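Local coordinates for protein conk-C1 (Conus cocceus, PDB 6YHT) that blocks potassium channels as a cone snail venom peptide with a Kunitz-type fold, probably by a molecular lid mechanism, at residues H48-D51 against C52-C56. Residues are numbered along the deposited sequence; the frame is centred on the assembly and turned at random.
Sequences HTFD and CQHTC
Gln53 N donates to Thr49 O at 2.9 Å, and the bond is almost straight, with an N-H...O angle of 174°. One residue on, His54 N reaches Phe50 O at 2.8 Å. Both are i to i+4 bonds of the helix 49-56, and His48 is at its N-cap. The first bond of the helix, from Cys52 N to His48 O, is weak at 3.4 Å. The Asp51 carboxylate is turned back toward the start of the helix, and its OD2 accepts a weak bond from His48 N.

Asp51 O takes two donors from Thr55. Thr55 N lies 3.1 Å from Asp51 O and Thr55 OG1 2.7 Å from the same Asp51 O; they come from opposite faces of the carbonyl plane. The Thr55 OG1 sits beside its own backbone N (chi1 -55°), which turns the hydroxyl back along the helix to this carbonyl.

This is the C-terminal helix of the Kunitz/BPTI fold. Disulfides from Cys52 to Cys31 and from Cys56 to Cys6 tie it to the rest of the chain. Cys52 is buried and also packs on Ile22 and Tyr24 of strand 19-25.

The outer side carries Phe50 and His54, which run side by side. Their rings are tilted by only 22° but slid apart, with centroids 5.3 Å from each other, so they barely overlap. His54 CB lies over one face of the Phe50 ring, toward its rim. Thr49 and Gln53 also lie alongside each other, and Thr49 CG2 touches Gln53 CD at 3.8 Å.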
ATOM      1  N   HIS A  48       5.925   4.784  -4.158  1.00 58.96           N
ATOM      2  CA  HIS A  48       5.448   5.594  -5.261  1.00 58.43           C
ATOM      3  C   HIS A  48       4.304   4.903  -5.967  1.00 59.76           C
ATOM      4  O   HIS A  48       4.145   3.680  -5.902  1.00 58.43           O
ATOM      5  CB  HIS A  48       6.562   5.897  -6.274  1.00 53.91           C
ATOM      6  CG  HIS A  48       7.486   6.959  -5.806  1.00 57.59           C
ATOM      7  ND1 HIS A  48       8.757   6.686  -5.361  1.00 58.91           N
ATOM      8  CD2 HIS A  48       7.301   8.285  -5.642  1.00 55.26           C
ATOM      9  CE1 HIS A  48       9.328   7.807  -4.974  1.00 57.05           C
ATOM     10  NE2 HIS A  48       8.469   8.793  -5.129  1.00 52.46           N
ATOM     11  N   THR A  49       3.524   5.730  -6.669  1.00 61.06           N
ATOM     12  CA  THR A  49       2.361   5.234  -7.383  1.00 59.27           C
ATOM     13  C   THR A  49       2.777   4.303  -8.499  1.00 57.83           C
ATOM     14  O   THR A  49       2.165   3.249  -8.698  1.00 58.92           O
ATOM     15  CB  THR A  49       1.559   6.409  -7.935  1.00 64.58           C
ATOM     16  OG1 THR A  49       1.177   7.264  -6.850  1.00 60.10           O
ATOM     17  CG2 THR A  49       0.317   5.919  -8.627  1.00 64.64           C
ATOM     18  N   PHE A  50       3.826   4.671  -9.234  1.00 56.09           N
ATOM     19  CA  PHE A  50       4.312   3.815 -10.307  1.00 56.04           C
ATOM     20  C   PHE A  50       4.601   2.397  -9.809  1.00 55.69           C
ATOM     21  O   PHE A  50       4.237   1.408 -10.455  1.00 62.63           O
ATOM     22  CB  PHE A  50       5.567   4.426 -10.933  1.00 54.78           C
ATOM     23  CG  PHE A  50       6.222   3.514 -11.920  1.00 64.61           C
ATOM     24  CD1 PHE A  50       5.685   3.349 -13.176  1.00 65.14           C
ATOM     25  CD2 PHE A  50       7.351   2.795 -11.582  1.00 63.80           C
ATOM     26  CE1 PHE A  50       6.269   2.495 -14.085  1.00 65.75           C
ATOM     27  CE2 PHE A  50       7.939   1.944 -12.484  1.00 62.79           C
ATOM     28  CZ  PHE A  50       7.403   1.795 -13.736  1.00 64.20           C
ATOM     29  N   ASP A  51       5.275   2.281  -8.665  1.00 57.43           N
ATOM     30  CA  ASP A  51       5.576   0.965  -8.108  1.00 58.07           C
ATOM     31  C   ASP A  51       4.306   0.146  -7.968  1.00 61.64           C
ATOM     32  O   ASP A  51       4.260  -1.037  -8.321  1.00 65.28           O
ATOM     33  CB  ASP A  51       6.233   1.106  -6.735  1.00 59.78           C
ATOM     34  CG  ASP A  51       7.342   2.112  -6.719  1.00 58.15           C
ATOM     35  OD1 ASP A  51       7.682   2.652  -7.786  1.00 68.13           O
ATOM     36  OD2 ASP A  51       7.877   2.352  -5.620  1.00 62.15           O
ATOM     37  N   CYS A  52       3.258   0.776  -7.448  1.00 57.66           N
ATOM     38  CA  CYS A  52       2.004   0.084  -7.229  1.00 58.62           C
ATOM     39  C   CYS A  52       1.373  -0.308  -8.553  1.00 62.80           C
ATOM     40  O   CYS A  52       1.062  -1.482  -8.782  1.00 62.32           O
ATOM     41  CB  CYS A  52       1.073   0.982  -6.405  1.00 52.99           C
ATOM     42  SG  CYS A  52      -0.529   0.261  -6.115  1.00 57.63           S
ATOM     43  N   GLN A  53       1.201   0.663  -9.452  1.00 60.55           N
ATOM     44  CA  GLN A  53       0.546   0.377 -10.720  1.00 62.72           C
ATOM     45  C   GLN A  53       1.294  -0.664 -11.515  1.00 64.82           C
ATOM     46  O   GLN A  53       0.671  -1.489 -12.189  1.00 68.60           O
ATOM     47  CB  GLN A  53       0.414   1.645 -11.544  1.00 67.30           C
ATOM     48  CG  GLN A  53      -0.272   2.718 -10.783  1.00 71.34           C
ATOM     49  CD  GLN A  53      -0.679   3.853 -11.660  1.00 78.47           C
ATOM     50  OE1 GLN A  53       0.155   4.438 -12.350  1.00 84.32           O
ATOM     51  NE2 GLN A  53      -1.977   4.167 -11.659  1.00 70.22           N
ATOM     52  N   HIS A  54       2.621  -0.652 -11.446  1.00 64.60           N
ATOM     53  CA  HIS A  54       3.397  -1.621 -12.204  1.00 66.15           C
ATOM     54  C   HIS A  54       3.310  -3.017 -11.607  1.00 66.83           C
ATOM     55  O   HIS A  54       3.424  -4.002 -12.339  1.00 66.35           O
ATOM     56  CB  HIS A  54       4.854  -1.170 -12.282  1.00 65.10           C
ATOM     57  CG  HIS A  54       5.660  -1.923 -13.285  1.00 66.51           C
ATOM     58  ND1 HIS A  54       5.520  -1.736 -14.643  1.00 71.19           N
ATOM     59  CD2 HIS A  54       6.622  -2.861 -13.129  1.00 70.23           C
ATOM     60  CE1 HIS A  54       6.363  -2.531 -15.281  1.00 68.52           C
ATOM     61  NE2 HIS A  54       7.041  -3.220 -14.385  1.00 71.08           N
ATOM     62  N   THR A  55       3.109  -3.130 -10.295  1.00 66.14           N
ATOM     63  CA  THR A  55       3.039  -4.437  -9.647  1.00 61.11           C
ATOM     64  C   THR A  55       1.648  -5.055  -9.728  1.00 64.04           C
ATOM     65  O   THR A  55       1.510  -6.263  -9.943  1.00 70.54           O
ATOM     66  CB  THR A  55       3.454  -4.312  -8.183  1.00 59.11           C
ATOM     67  OG1 THR A  55       4.743  -3.705  -8.114  1.00 61.81           O
ATOM     68  CG2 THR A  55       3.505  -5.661  -7.513  1.00 56.76           C
ATOM     69  N   CYS A  56       0.603  -4.254  -9.568  1.00 64.64           N
ATOM     70  CA  CYS A  56      -0.746  -4.782  -9.436  1.00 63.19           C
ATOM     71  C   CYS A  56      -1.639  -4.413 -10.612  1.00 69.95           C
ATOM     72  O   CYS A  56      -2.818  -4.771 -10.624  1.00 71.08           O
ATOM     73  CB  CYS A  56      -1.347  -4.310  -8.112  1.00 61.59           C
ATOM     74  SG  CYS A  56      -0.455  -4.910  -6.658  1.00 58.79           S
TER